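Long-range contact in acylneuraminate lyase (Mycoplasma synoviae, PDB 4N4P), which belongs to the dihydrodipicolinate synthetase family and folds as a TIM barrel that assembles with three further copies of itself: residues S250-K258 / T271-E282. Residues are numbered along the deposited sequence; the frame is centred on the assembly and turned at random.
Sequences SKGLMQSLK and TRKPFWRYEDEE
Q255 and Y278 meet at about a right angle where, in the C-terminal helical part that follows the TIM barrel, the start of helix 253-263 rests on the loop leading into helix 280-294. The amide of Q255 is turned 61° from the tyrosine ring, and its NE2 donates to W276 O at 2.8 Å, in the carbonyl plane and on a lone pair. Q255 CG lies in plane at the edge of the Y278 ring, and the bend at chi2 (95°) carries the amide round to W276 O. Y278 OH in turn accepts from G252 N (2.9 Å), the N-cap residue of the helix. K251 passes CD over one face of the same ring, then bends at its end so that NZ reaches E282 OE2 in a 3.1 Å salt bridge, on the anti lone pair of that oxygen, the one away from OE1. Further along, T271 CG2 packs 3.6 Å from M254 CB, and M254 CE touches F275 at CZ. K258 runs extended past T271, its ammonium held by T16 O, Y270 O and E53. A second subunit packs against the same loop: its Y114 meets the F275 ring edge-to-face, and its E120 accepts from W276 N. Within the loop, W276 CD1 sits over the centre of the Y278 ring, 3.6 Å above its plane, while R277 NH2 bonds to T271 O at 3.0 Å, nearly in line with the carbonyl (C=O...N angle 169°).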
# COMPACT_ATOMS: atom_id res chain seq x y z
N SER A 250 19.19 2.94 14.64
CA SER A 250 19.51 4.24 14.04
C SER A 250 20.81 4.12 13.22
O SER A 250 21.13 5.00 12.42
CB SER A 250 19.57 5.36 15.08
OG SER A 250 20.61 5.11 15.99
N LYS A 251 21.54 3.03 13.40
CA LYS A 251 22.60 2.64 12.46
C LYS A 251 22.26 1.21 12.04
O LYS A 251 21.37 0.60 12.63
CB LYS A 251 23.98 2.75 13.10
CG LYS A 251 24.38 4.23 13.40
CD LYS A 251 25.82 4.37 13.78
CE LYS A 251 26.13 5.74 14.38
NZ LYS A 251 25.65 6.90 13.56
N GLY A 252 22.95 0.69 11.05
CA GLY A 252 22.64 -0.63 10.54
C GLY A 252 22.50 -1.66 11.65
O GLY A 252 23.32 -1.72 12.54
N LEU A 253 21.47 -2.50 11.56
CA LEU A 253 21.19 -3.48 12.61
C LEU A 253 22.36 -4.45 12.83
O LEU A 253 22.88 -4.56 13.95
CB LEU A 253 19.91 -4.26 12.28
CG LEU A 253 19.59 -5.43 13.23
CD1 LEU A 253 19.28 -4.92 14.66
CD2 LEU A 253 18.44 -6.29 12.64
N MET A 254 22.76 -5.16 11.78
CA MET A 254 23.82 -6.18 11.96
C MET A 254 25.16 -5.55 12.36
O MET A 254 25.89 -6.10 13.20
CB MET A 254 23.96 -7.07 10.73
CG MET A 254 22.95 -8.24 10.74
SD MET A 254 21.31 -7.72 10.23
CE MET A 254 21.61 -7.84 8.45
N GLN A 255 25.47 -4.39 11.76
CA GLN A 255 26.69 -3.66 12.11
C GLN A 255 26.69 -3.28 13.58
O GLN A 255 27.73 -3.36 14.24
CB GLN A 255 26.83 -2.38 11.27
CG GLN A 255 26.91 -2.61 9.75
CD GLN A 255 25.55 -2.49 9.08
OE1 GLN A 255 24.54 -2.94 9.62
NE2 GLN A 255 25.51 -1.87 7.88
N SER A 256 25.52 -2.86 14.08
CA SER A 256 25.38 -2.44 15.46
C SER A 256 25.48 -3.62 16.42
O SER A 256 26.17 -3.53 17.45
CB SER A 256 24.04 -1.74 15.66
OG SER A 256 23.99 -0.54 14.92
N LEU A 257 24.78 -4.70 16.09
CA LEU A 257 24.88 -5.91 16.94
C LEU A 257 26.33 -6.39 17.02
O LEU A 257 26.84 -6.70 18.09
CB LEU A 257 23.98 -7.03 16.41
CG LEU A 257 22.46 -6.77 16.49
CD1 LEU A 257 21.69 -7.94 15.77
CD2 LEU A 257 22.02 -6.64 17.93
N LYS A 258 27.00 -6.44 15.87
CA LYS A 258 28.38 -6.93 15.84
C LYS A 258 29.30 -6.00 16.63
O LYS A 258 30.11 -6.46 17.43
CB LYS A 258 28.87 -7.14 14.40
CG LYS A 258 28.31 -8.46 13.81
CD LYS A 258 28.56 -8.58 12.32
CE LYS A 258 27.93 -9.87 11.78
NZ LYS A 258 28.33 -10.22 10.35
N THR A 271 29.93 -7.13 8.96
CA THR A 271 28.98 -7.51 7.93
C THR A 271 29.68 -7.67 6.60
O THR A 271 30.78 -7.16 6.42
CB THR A 271 27.85 -6.47 7.79
OG1 THR A 271 28.39 -5.18 7.44
CG2 THR A 271 27.11 -6.35 9.13
N ARG A 272 29.05 -8.41 5.70
CA ARG A 272 29.47 -8.50 4.30
C ARG A 272 28.81 -7.46 3.43
O ARG A 272 27.72 -6.96 3.74
CB ARG A 272 29.15 -9.88 3.74
CG ARG A 272 30.27 -10.86 3.91
CD ARG A 272 29.99 -12.19 3.21
NE ARG A 272 31.14 -13.08 3.42
CZ ARG A 272 31.12 -14.40 3.28
NH1 ARG A 272 30.01 -15.02 2.92
NH2 ARG A 272 32.22 -15.12 3.50
N LYS A 273 29.46 -7.14 2.32
CA LYS A 273 28.84 -6.31 1.28
C LYS A 273 27.55 -6.97 0.78
O LYS A 273 27.48 -8.19 0.70
CB LYS A 273 29.80 -6.16 0.11
CG LYS A 273 31.14 -5.53 0.49
CD LYS A 273 32.05 -5.59 -0.74
CE LYS A 273 33.46 -5.15 -0.42
NZ LYS A 273 33.48 -3.68 -0.19
N PRO A 274 26.54 -6.15 0.41
CA PRO A 274 26.59 -4.70 0.28
C PRO A 274 26.16 -3.87 1.51
O PRO A 274 25.90 -2.66 1.36
CB PRO A 274 25.64 -4.42 -0.87
CG PRO A 274 24.65 -5.56 -0.83
CD PRO A 274 25.35 -6.74 -0.23
N PHE A 275 26.11 -4.49 2.70
CA PHE A 275 25.83 -3.73 3.92
C PHE A 275 26.89 -2.66 4.13
O PHE A 275 28.09 -2.89 3.86
CB PHE A 275 25.70 -4.64 5.15
CG PHE A 275 24.44 -5.43 5.14
CD1 PHE A 275 23.21 -4.79 5.40
CD2 PHE A 275 24.45 -6.78 4.82
CE1 PHE A 275 22.01 -5.53 5.37
CE2 PHE A 275 23.24 -7.52 4.76
CZ PHE A 275 22.03 -6.88 5.04
N TRP A 276 26.43 -1.50 4.60
CA TRP A 276 27.29 -0.36 4.84
C TRP A 276 28.35 -0.68 5.88
O TRP A 276 28.04 -1.21 6.96
CB TRP A 276 26.46 0.83 5.31
CG TRP A 276 27.25 2.10 5.35
CD1 TRP A 276 27.86 2.66 6.44
CD2 TRP A 276 27.55 2.94 4.24
NE1 TRP A 276 28.51 3.82 6.07
CE2 TRP A 276 28.34 4.02 4.72
CE3 TRP A 276 27.23 2.90 2.87
CZ2 TRP A 276 28.80 5.05 3.89
CZ3 TRP A 276 27.70 3.93 2.04
CH2 TRP A 276 28.47 5.00 2.56
N ARG A 277 29.61 -0.38 5.55
CA ARG A 277 30.70 -0.48 6.54
C ARG A 277 30.95 0.89 7.17
O ARG A 277 31.32 1.82 6.47
CB ARG A 277 31.98 -0.99 5.86
CG ARG A 277 33.22 -1.09 6.78
CD ARG A 277 33.08 -2.18 7.83
NE ARG A 277 32.76 -3.46 7.23
CZ ARG A 277 33.66 -4.31 6.76
NH1 ARG A 277 34.96 -4.04 6.82
NH2 ARG A 277 33.27 -5.45 6.23
N TYR A 278 30.72 1.00 8.48
CA TYR A 278 30.87 2.29 9.16
C TYR A 278 32.33 2.53 9.50
O TYR A 278 33.13 1.61 9.52
CB TYR A 278 30.02 2.32 10.45
CG TYR A 278 28.54 2.39 10.20
CD1 TYR A 278 27.91 3.63 10.07
CD2 TYR A 278 27.77 1.22 10.08
CE1 TYR A 278 26.55 3.72 9.82
CE2 TYR A 278 26.42 1.30 9.83
CZ TYR A 278 25.80 2.53 9.71
OH TYR A 278 24.45 2.58 9.44
N GLU A 279 32.70 3.78 9.80
CA GLU A 279 34.04 3.98 10.35
C GLU A 279 34.08 3.34 11.74
O GLU A 279 33.06 3.34 12.45
CB GLU A 279 34.46 5.46 10.35
CG GLU A 279 34.36 6.14 8.98
CD GLU A 279 35.21 5.47 7.89
OE1 GLU A 279 36.44 5.32 8.08
OE2 GLU A 279 34.65 5.08 6.83
N ASP A 280 35.22 2.75 12.11
CA ASP A 280 35.29 1.99 13.36
C ASP A 280 34.92 2.84 14.59
O ASP A 280 34.24 2.37 15.49
CB ASP A 280 36.64 1.28 13.54
CG ASP A 280 36.60 -0.20 13.11
OD1 ASP A 280 35.48 -0.78 12.97
OD2 ASP A 280 37.69 -0.79 12.92
N GLU A 281 35.34 4.10 14.60
CA GLU A 281 35.05 4.95 15.75
C GLU A 281 33.57 5.30 15.83
O GLU A 281 32.99 5.28 16.92
CB GLU A 281 35.92 6.20 15.79
CG GLU A 281 37.36 5.96 16.28
CD GLU A 281 37.44 5.12 17.56
OE1 GLU A 281 37.97 3.99 17.49
OE2 GLU A 281 36.96 5.59 18.62
N GLU A 282 32.95 5.60 14.68
CA GLU A 282 31.53 5.91 14.61
C GLU A 282 30.66 4.76 15.16
O GLU A 282 29.76 4.96 15.99
CB GLU A 282 31.11 6.25 13.17
CG GLU A 282 29.65 6.68 13.05
CD GLU A 282 29.11 6.77 11.61
OE1 GLU A 282 29.91 6.75 10.65
OE2 GLU A 282 27.87 6.82 11.44